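Local coordinates for MdbA (Actinomyces oris, PDB 4Z7X), which is a thiol-disulfide oxidoreductase of the thioredoxin superfamily, probably forming disulfide bonds in exported proteins, including those of the sortase-assembled pilus pathway, at residues A[95-99]-A[184-188]; A[63-67]-A[99-105]; A[28-32]-A[176-180]. All coordinates share one frame. Where two conformers were deposited one is given. Numbering follows the deposited sequence.

Contact 1 of 3, residues A[95-99]-A[184-188]; sequences HPCKL and GDEAF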
loop_
_atom_site.group_PDB
_atom_site.type_symbol
_atom_site.label_atom_id
_atom_site.label_comp_id
_atom_site.label_asym_id
_atom_site.label_seq_id
_atom_site.Cartn_x
_atom_site.Cartn_y
_atom_site.Cartn_z
ATOM N N HIS A 95 4.196 0.790 -2.214
ATOM C CA HIS A 95 4.563 0.509 -3.611
ATOM C C HIS A 95 3.881 -0.784 -4.070
ATOM O O HIS A 95 4.330 -1.863 -3.711
ATOM C CB HIS A 95 6.068 0.322 -3.774
ATOM C CG HIS A 95 6.914 1.487 -3.381
ATOM N ND1 HIS A 95 7.614 2.251 -4.301
ATOM C CD2 HIS A 95 7.230 1.986 -2.157
ATOM C CE1 HIS A 95 8.318 3.171 -3.656
ATOM N NE2 HIS A 95 8.118 3.021 -2.355
ATOM N N PRO A 96 2.811 -0.680 -4.878
ATOM C CA PRO A 96 2.066 -1.865 -5.288
ATOM C C PRO A 96 2.716 -2.534 -6.486
ATOM O O PRO A 96 3.300 -1.870 -7.319
ATOM C CB PRO A 96 0.710 -1.281 -5.690
ATOM C CG PRO A 96 1.069 0.050 -6.265
ATOM C CD PRO A 96 2.207 0.546 -5.413
ATOM N N CYS A 97 2.591 -3.847 -6.555
ATOM C CA CYS A 97 2.883 -4.592 -7.767
ATOM C C CYS A 97 2.005 -5.821 -7.925
ATOM O O CYS A 97 1.191 -6.126 -7.073
ATOM C CB CYS A 97 4.378 -4.948 -7.801
ATOM S SG CYS A 97 4.832 -6.233 -6.626
ATOM N N LYS A 98 2.166 -6.505 -9.046
ATOM C CA LYS A 98 1.414 -7.705 -9.357
ATOM C C LYS A 98 2.394 -8.853 -9.622
ATOM O O LYS A 98 2.248 -9.611 -10.594
ATOM C CB LYS A 98 0.497 -7.422 -10.557
ATOM C CG LYS A 98 -0.562 -8.477 -10.864
ATOM C CD LYS A 98 -1.597 -7.974 -11.886
ATOM C CE LYS A 98 -2.466 -9.092 -12.421
ATOM N NZ LYS A 98 -3.395 -8.681 -13.507
ATOM N N LEU A 99 3.375 -9.001 -8.742
ATOM C CA LEU A 99 4.413 -10.008 -8.931
ATOM C C LEU A 99 3.847 -11.416 -9.113
ATOM O O LEU A 99 4.341 -12.177 -9.925
ATOM C CB LEU A 99 5.350 -9.966 -7.722
ATOM C CG LEU A 99 6.539 -10.911 -7.755
ATOM C CD1 LEU A 99 7.452 -10.566 -8.935
ATOM C CD2 LEU A 99 7.309 -10.818 -6.467
ATOM N N GLY A 184 3.243 -0.181 -11.574
ATOM C CA GLY A 184 3.828 -0.747 -10.338
ATOM C C GLY A 184 4.739 -1.916 -10.673
ATOM O O GLY A 184 5.783 -2.100 -10.084
ATOM N N ASP A 185 4.310 -2.739 -11.612
ATOM C CA ASP A 185 5.148 -3.853 -12.072
ATOM C C ASP A 185 6.410 -3.310 -12.759
ATOM O O ASP A 185 7.490 -3.826 -12.549
ATOM C CB ASP A 185 4.387 -4.701 -13.061
ATOM C CG ASP A 185 3.455 -5.630 -12.422
ATOM O OD1 ASP A 185 3.716 -6.054 -11.261
ATOM O OD2 ASP A 185 2.470 -5.999 -13.113
ATOM N N GLU A 186 6.273 -2.258 -13.560
ATOM C CA GLU A 186 7.422 -1.660 -14.241
ATOM C C GLU A 186 8.454 -1.153 -13.241
ATOM O O GLU A 186 9.664 -1.327 -13.423
ATOM C CB GLU A 186 6.963 -0.525 -15.169
ATOM C CG GLU A 186 8.087 0.095 -15.979
ATOM C CD GLU A 186 7.687 1.281 -16.824
ATOM O OE1 GLU A 186 6.508 1.712 -16.798
ATOM O OE2 GLU A 186 8.597 1.812 -17.503
ATOM N N ALA A 187 7.976 -0.498 -12.201
ATOM C CA ALA A 187 8.844 0.070 -11.184
ATOM C C ALA A 187 9.551 -1.026 -10.359
ATOM O O ALA A 187 10.730 -0.921 -10.014
ATOM C CB ALA A 187 8.071 1.022 -10.298
ATOM N N PHE A 188 8.812 -2.081 -10.034
ATOM C CA PHE A 188 9.351 -3.178 -9.271
ATOM C C PHE A 188 10.469 -3.841 -10.082
ATOM O O PHE A 188 11.566 -4.076 -9.565
ATOM C CB PHE A 188 8.240 -4.185 -8.956
ATOM C CG PHE A 188 8.657 -5.312 -8.079
ATOM C CD1 PHE A 188 8.566 -5.199 -6.701
ATOM C CD2 PHE A 188 9.171 -6.482 -8.623
ATOM C CE1 PHE A 188 8.967 -6.219 -5.868
ATOM C CE2 PHE A 188 9.551 -7.539 -7.803
ATOM C CZ PHE A 188 9.458 -7.402 -6.429
HETATM O O HOH W 1 6.273 -1.101 -7.440
HETATM O O HOH W 2 2.120 -8.541 -13.361
#

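Contact 2 of 3, residues A[63-67]-A[99-105]; sequences FDYSC and LLQQEWT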
loop_
_atom_site.group_PDB
_atom_site.type_symbol
_atom_site.label_atom_id
_atom_site.label_comp_id
_atom_site.label_asym_id
_atom_site.label_seq_id
_atom_site.Cartn_x
_atom_site.Cartn_y
_atom_site.Cartn_z
ATOM N N PHE A 63 4.755 -4.326 -2.050
ATOM C CA PHE A 63 3.782 -5.367 -1.704
ATOM C C PHE A 63 2.929 -5.756 -2.903
ATOM O O PHE A 63 2.872 -5.048 -3.912
ATOM C CB PHE A 63 2.878 -4.855 -0.588
ATOM C CG PHE A 63 1.888 -3.829 -1.046
ATOM C CD1 PHE A 63 2.202 -2.485 -1.122
ATOM C CD2 PHE A 63 0.675 -4.245 -1.548
ATOM C CE1 PHE A 63 1.265 -1.592 -1.607
ATOM C CE2 PHE A 63 -0.260 -3.366 -2.019
ATOM C CZ PHE A 63 0.043 -2.021 -2.067
ATOM N N ASP A 64 2.321 -6.937 -2.786
ATOM C CA ASP A 64 1.295 -7.442 -3.711
ATOM C C ASP A 64 0.089 -7.858 -2.852
ATOM O O ASP A 64 0.247 -8.633 -1.904
ATOM C CB ASP A 64 1.860 -8.652 -4.484
ATOM C CG ASP A 64 0.924 -9.188 -5.561
ATOM O OD1 ASP A 64 -0.285 -8.972 -5.460
ATOM O OD2 ASP A 64 1.405 -9.885 -6.493
ATOM N N TYR A 65 -1.077 -7.335 -3.170
ATOM C CA TYR A 65 -2.313 -7.720 -2.507
ATOM C C TYR A 65 -2.610 -9.218 -2.495
ATOM O O TYR A 65 -3.388 -9.678 -1.657
ATOM C CB TYR A 65 -3.535 -6.959 -3.061
ATOM C CG TYR A 65 -3.599 -5.489 -2.660
ATOM C CD1 TYR A 65 -3.657 -5.139 -1.328
ATOM C CD2 TYR A 65 -3.532 -4.474 -3.597
ATOM C CE1 TYR A 65 -3.715 -3.830 -0.926
ATOM C CE2 TYR A 65 -3.572 -3.146 -3.217
ATOM C CZ TYR A 65 -3.645 -2.828 -1.881
ATOM O OH TYR A 65 -3.652 -1.525 -1.507
ATOM N N SER A 66 -2.025 -9.959 -3.425
ATOM C CA SER A 66 -2.216 -11.412 -3.508
ATOM C C SER A 66 -1.077 -12.242 -2.908
ATOM O O SER A 66 -1.070 -13.471 -3.056
ATOM C CB SER A 66 -2.414 -11.841 -4.958
ATOM O OG SER A 66 -3.625 -11.317 -5.478
ATOM N N CYS A 67 -0.196 -11.581 -2.154
ATOM C CA CYS A 67 0.966 -12.227 -1.520
ATOM C C CYS A 67 0.671 -12.533 -0.051
ATOM O O CYS A 67 0.403 -11.617 0.770
ATOM C CB CYS A 67 2.216 -11.334 -1.660
ATOM S SG CYS A 67 3.628 -11.926 -0.684
ATOM N N LEU A 99 3.375 -9.001 -8.742
ATOM C CA LEU A 99 4.413 -10.008 -8.931
ATOM C C LEU A 99 3.847 -11.416 -9.113
ATOM O O LEU A 99 4.341 -12.177 -9.925
ATOM C CB LEU A 99 5.350 -9.966 -7.722
ATOM C CG LEU A 99 6.539 -10.911 -7.755
ATOM C CD1 LEU A 99 7.452 -10.566 -8.935
ATOM C CD2 LEU A 99 7.309 -10.818 -6.467
ATOM N N LEU A 100 2.796 -11.755 -8.367
ATOM C CA LEU A 100 2.264 -13.103 -8.369
ATOM C C LEU A 100 1.269 -13.368 -9.504
ATOM O O LEU A 100 0.728 -14.465 -9.628
ATOM C CB LEU A 100 1.670 -13.410 -6.996
ATOM C CG LEU A 100 2.709 -13.473 -5.906
ATOM C CD1 LEU A 100 1.979 -13.680 -4.595
ATOM C CD2 LEU A 100 3.740 -14.594 -6.119
ATOM N N GLN A 101 1.015 -12.359 -10.323
ATOM C CA GLN A 101 0.231 -12.505 -11.559
ATOM C C GLN A 101 -1.206 -12.931 -11.333
ATOM O O GLN A 101 -1.806 -13.550 -12.203
ATOM C CB GLN A 101 0.902 -13.495 -12.526
ATOM C CG GLN A 101 2.382 -13.257 -12.704
ATOM C CD GLN A 101 2.683 -12.080 -13.558
ATOM O OE1 GLN A 101 2.101 -11.916 -14.620
ATOM N NE2 GLN A 101 3.628 -11.269 -13.128
ATOM N N GLN A 102 -1.757 -12.590 -10.177
ATOM C CA GLN A 102 -3.128 -12.948 -9.813
ATOM C C GLN A 102 -4.091 -11.822 -10.134
ATOM O O GLN A 102 -3.845 -10.669 -9.754
ATOM C CB GLN A 102 -3.224 -13.254 -8.314
ATOM C CG GLN A 102 -2.504 -14.551 -7.936
ATOM C CD GLN A 102 -3.278 -15.785 -8.390
ATOM O OE1 GLN A 102 -4.490 -15.726 -8.681
ATOM N NE2 GLN A 102 -2.622 -16.916 -8.371
ATOM N N GLU A 103 -5.208 -12.153 -10.785
ATOM C CA GLU A 103 -6.158 -11.110 -11.139
ATOM C C GLU A 103 -6.774 -10.423 -9.913
ATOM O O GLU A 103 -7.120 -9.256 -9.993
ATOM C CB GLU A 103 -7.235 -11.593 -12.108
ATOM C CG GLU A 103 -6.675 -11.945 -13.471
ATOM C CD GLU A 103 -5.897 -10.804 -14.106
ATOM O OE1 GLU A 103 -4.699 -11.004 -14.345
ATOM O OE2 GLU A 103 -6.489 -9.714 -14.360
ATOM N N TRP A 104 -6.858 -11.115 -8.766
ATOM C CA TRP A 104 -7.286 -10.461 -7.511
ATOM C C TRP A 104 -6.532 -9.139 -7.276
ATOM O O TRP A 104 -7.129 -8.164 -6.861
ATOM C CB TRP A 104 -7.091 -11.383 -6.310
ATOM C CG TRP A 104 -7.423 -10.765 -4.999
ATOM C CD1 TRP A 104 -6.576 -10.592 -3.943
ATOM C CD2 TRP A 104 -8.698 -10.257 -4.575
ATOM N NE1 TRP A 104 -7.228 -10.029 -2.887
ATOM C CE2 TRP A 104 -8.535 -9.806 -3.238
ATOM C CE3 TRP A 104 -9.963 -10.142 -5.180
ATOM C CZ2 TRP A 104 -9.577 -9.231 -2.510
ATOM C CZ3 TRP A 104 -11.007 -9.565 -4.434
ATOM C CH2 TRP A 104 -10.803 -9.126 -3.125
ATOM N N THR A 105 -5.233 -9.102 -7.575
ATOM C CA THR A 105 -4.476 -7.886 -7.419
ATOM C C THR A 105 -5.038 -6.750 -8.259
ATOM O O THR A 105 -5.115 -5.616 -7.759
ATOM C CB THR A 105 -2.990 -8.145 -7.724
ATOM O OG1 THR A 105 -2.536 -9.159 -6.821
ATOM C CG2 THR A 105 -2.147 -6.876 -7.605
HETATM O O HOH W 3 -0.664 -10.844 -8.097
HETATM O O HOH W 4 -5.822 -8.651 -0.770
#

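Contact 3 of 3, residues A[28-32]-A[176-180]; sequences QGGIP and KYGKW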
loop_
_atom_site.group_PDB
_atom_site.type_symbol
_atom_site.label_atom_id
_atom_site.label_comp_id
_atom_site.label_asym_id
_atom_site.label_seq_id
_atom_site.Cartn_x
_atom_site.Cartn_y
_atom_site.Cartn_z
ATOM N N GLN A 28 -1.355 11.156 -14.839
ATOM C CA GLN A 28 -1.769 10.456 -16.026
ATOM C C GLN A 28 -3.152 9.868 -15.867
ATOM O O GLN A 28 -3.545 9.434 -14.780
ATOM C CB GLN A 28 -0.840 9.270 -16.322
ATOM C CG GLN A 28 0.476 9.632 -16.901
ATOM C CD GLN A 28 1.182 8.398 -17.279
ATOM O OE1 GLN A 28 0.732 7.656 -18.165
ATOM N NE2 GLN A 28 2.259 8.118 -16.574
ATOM N N GLY A 29 -3.854 9.774 -16.988
ATOM C CA GLY A 29 -5.115 9.034 -17.026
ATOM C C GLY A 29 -4.861 7.589 -16.635
ATOM O O GLY A 29 -3.839 7.030 -16.968
ATOM N N GLY A 30 -5.780 6.990 -15.898
ATOM C CA GLY A 30 -5.610 5.607 -15.481
ATOM C C GLY A 30 -4.732 5.353 -14.285
ATOM O O GLY A 30 -4.478 4.196 -13.941
ATOM N N ILE A 31 -4.238 6.411 -13.681
ATOM C CA ILE A 31 -3.421 6.307 -12.505
ATOM C C ILE A 31 -4.004 7.253 -11.466
ATOM O O ILE A 31 -4.348 8.396 -11.781
ATOM C CB ILE A 31 -1.937 6.665 -12.829
ATOM C CG1 ILE A 31 -1.409 5.728 -13.949
ATOM C CG2 ILE A 31 -1.057 6.609 -11.569
ATOM C CD1 ILE A 31 0.022 5.956 -14.363
ATOM N N PRO A 32 -4.118 6.798 -10.189
ATOM C CA PRO A 32 -4.717 7.719 -9.207
ATOM C C PRO A 32 -3.990 9.067 -9.134
ATOM O O PRO A 32 -2.767 9.139 -9.288
ATOM C CB PRO A 32 -4.662 6.953 -7.898
ATOM C CG PRO A 32 -4.555 5.514 -8.326
ATOM C CD PRO A 32 -3.737 5.542 -9.581
ATOM N N LYS A 176 -10.178 0.369 -15.049
ATOM C CA LYS A 176 -9.927 1.788 -15.075
ATOM C C LYS A 176 -8.451 2.129 -14.746
ATOM O O LYS A 176 -7.872 3.053 -15.349
ATOM C CB LYS A 176 -10.824 2.520 -14.084
ATOM C CG LYS A 176 -10.613 4.031 -14.044
ATOM C CD LYS A 176 -11.645 4.719 -13.141
ATOM C CE LYS A 176 -11.404 6.225 -13.063
ATOM N NZ LYS A 176 -11.819 6.780 -14.382
ATOM N N TYR A 177 -7.903 1.421 -13.765
ATOM C CA TYR A 177 -6.559 1.669 -13.305
ATOM C C TYR A 177 -5.532 0.655 -13.769
ATOM O O TYR A 177 -4.463 0.490 -13.159
ATOM C CB TYR A 177 -6.510 1.871 -11.758
ATOM C CG TYR A 177 -7.375 3.032 -11.275
ATOM C CD1 TYR A 177 -6.924 4.345 -11.311
ATOM C CD2 TYR A 177 -8.656 2.816 -10.800
ATOM C CE1 TYR A 177 -7.707 5.398 -10.882
ATOM C CE2 TYR A 177 -9.450 3.866 -10.355
ATOM C CZ TYR A 177 -8.977 5.165 -10.399
ATOM O OH TYR A 177 -9.771 6.233 -9.973
ATOM N N GLY A 178 -5.788 0.041 -14.916
ATOM C CA GLY A 178 -4.816 -0.903 -15.470
ATOM C C GLY A 178 -3.468 -0.311 -15.705
ATOM O O GLY A 178 -2.485 -1.010 -15.592
ATOM N N LYS A 179 -3.414 0.979 -16.057
ATOM C CA LYS A 179 -2.112 1.636 -16.231
ATOM C C LYS A 179 -1.322 1.712 -14.936
ATOM O O LYS A 179 -0.081 1.625 -14.920
ATOM C CB LYS A 179 -2.248 3.061 -16.794
ATOM C CG LYS A 179 -2.601 3.086 -18.266
ATOM C CD LYS A 179 -2.836 4.523 -18.756
ATOM C CE LYS A 179 -1.667 5.466 -18.548
ATOM N NZ LYS A 179 -2.026 6.834 -19.061
ATOM N N TRP A 180 -2.035 1.846 -13.842
ATOM C CA TRP A 180 -1.372 1.901 -12.537
ATOM C C TRP A 180 -0.765 0.548 -12.192
ATOM O O TRP A 180 0.351 0.460 -11.700
ATOM C CB TRP A 180 -2.392 2.282 -11.461
ATOM C CG TRP A 180 -1.831 2.468 -10.087
ATOM C CD1 TRP A 180 -0.587 2.860 -9.754
ATOM C CD2 TRP A 180 -2.528 2.257 -8.866
ATOM N NE1 TRP A 180 -0.457 2.941 -8.379
ATOM C CE2 TRP A 180 -1.650 2.588 -7.815
ATOM C CE3 TRP A 180 -3.824 1.867 -8.551
ATOM C CZ2 TRP A 180 -2.003 2.478 -6.484
ATOM C CZ3 TRP A 180 -4.176 1.750 -7.223
ATOM C CH2 TRP A 180 -3.291 2.082 -6.209
#

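Contact 1 of 3, residues A[95-99]-A[184-188]
A helix can lie tightly against the end of a strand when a glycine removes the obstacle and its neighbours supply the grip, and the contact of 95-99 with 184-188 illustrates the principle. Three residues bury the most surface: F188, C97 and D185. The ring of F188 receives the thiol of C97 over one face, a sulfur-aromatic contact in which SG of C97 lies 4.3 Å from the ring centroid, 26° off the normal. CD1 of L99 also reaches the ring, 3.9 Å from CE2 of F188. One turn earlier, D185 supplies the polar grip: K98 N donates to D185 OD1 at 2.7 Å with an N-H...O angle of 158°, so the carboxylate satisfies a backbone amide where the strand has given way to loop. Its other oxygen, OD2, accepts a hydrogen bond from a water 2.6 Å away, and that water also donates to K98 O at 3.0 Å. G184 makes the close approach possible. Its CA sits 3.3 Å from P96 O in a CA-H...O contact, and a beta carbon here would collide with that carbonyl. A second water bridges P96 O and G184 O, at 3.1 and 2.9 Å. The lysine end leads elsewhere, to S106 and E103. In the thioredoxin-like fold this is a helix packed against the central sheet: helix 178-190 covers the C-terminal end of strand 91-96, which pairs with strand 58-63, while F188 continues onto Y62 of that strand and P96 rests on M109 of helix 103-118.

Contact 2 of 3, residues A[63-67]-A[99-105]
A single buried carboxylate, that of D64, gathers several of the hydrogen bonds where 63-67, the exit from strand 58-63, meets 99-105. Its OD1 accepts from S66 N at 2.9 Å, forming an Asx turn, and from T105 OG1 at 2.6 Å; its OD2 accepts from L100 N at 3.0 Å, almost in line. A water donates to D64 OD2 at 2.8 Å and to T105 OG1 at 2.8 Å, and accepts from Q102 N at 2.9 Å, so the carboxylate holds the approach to helix 103-118 both directly and through solvent. The Asx turn overlaps a type I beta turn from D64 to C67, closed by C67 N to D64 O at 3.0 Å. S66, which has the most surface covered here (75 Å²), presses OG to 3.4 Å from CD1 of W104, at the edge of the indole. A further water joins Y65 O, at 2.8 Å, to W104 NE1, at 2.9 Å. Apolar cover comes from L100, whose CD1 lies 3.8 Å from C67 CB. C67 is the N-cap of helix 68-86 and the first cysteine of a C67-C70 pair that fits the thioredoxin-type CxxC motif, with its thiols free. The chemistry thus implies that D64, through its two oxygens, ties the turn before the probable redox cysteine to L100 and T105.

Contact 3 of 3, residues A[28-32]-A[176-180]
How a loop early in the chain can be fastened to a helix of a thioredoxin-like fold is seen at 28-32, a type II beta turn from Q28 to I31 laid over the start of helix 178-190. Q28 begins it, its OE1 accepting from K179 NZ at 3.0 Å. At G29 the backbone carbonyl takes the same ammonium, G29 O lying 2.8 Å from K179 NZ, so one lysine clasps the turn. G30 has a positive phi, suited to glycine, and a beta carbon would also crowd K179. Its CA approaches K176 O at 3.4 Å, while its carbonyl faces the helix start, G30 O lying 3.3 Å from CA of Y177, the N-cap residue, and accepting a weak bond from W180 N at 3.4 Å. I31 adds an apolar contact, CG1 lying 4.0 Å from K179 CB. P32 then touches two aromatic residues: its CD is 3.8 Å from CD1 of Y177 and makes a CH-pi contact over the W180 indole, 3.8 Å from the centroid of the five-membered ring.

Helix 178-190 and the region 95-105 join the three contacts. Contact 3 uses the start of the helix and contact 1 a later turn, centres 13 Å apart, with P96 packing on W180. Contacts 1 and 2, centres 10 Å apart, share L99 and are linked by the K98-E103 salt bridge and a probable C97 N to F63 O hydrogen bond. Contacts 2 and 3, centres about 17 Å apart, do not touch. Along the chain contact 1 alternates with both others, while both segments of contact 2 fall between those of contact 3. Contact 2 thus ties the loop of the probable redox cysteine to 99-105, and contact 1 ties 95-99 to the helix on which loop 28-32 lies.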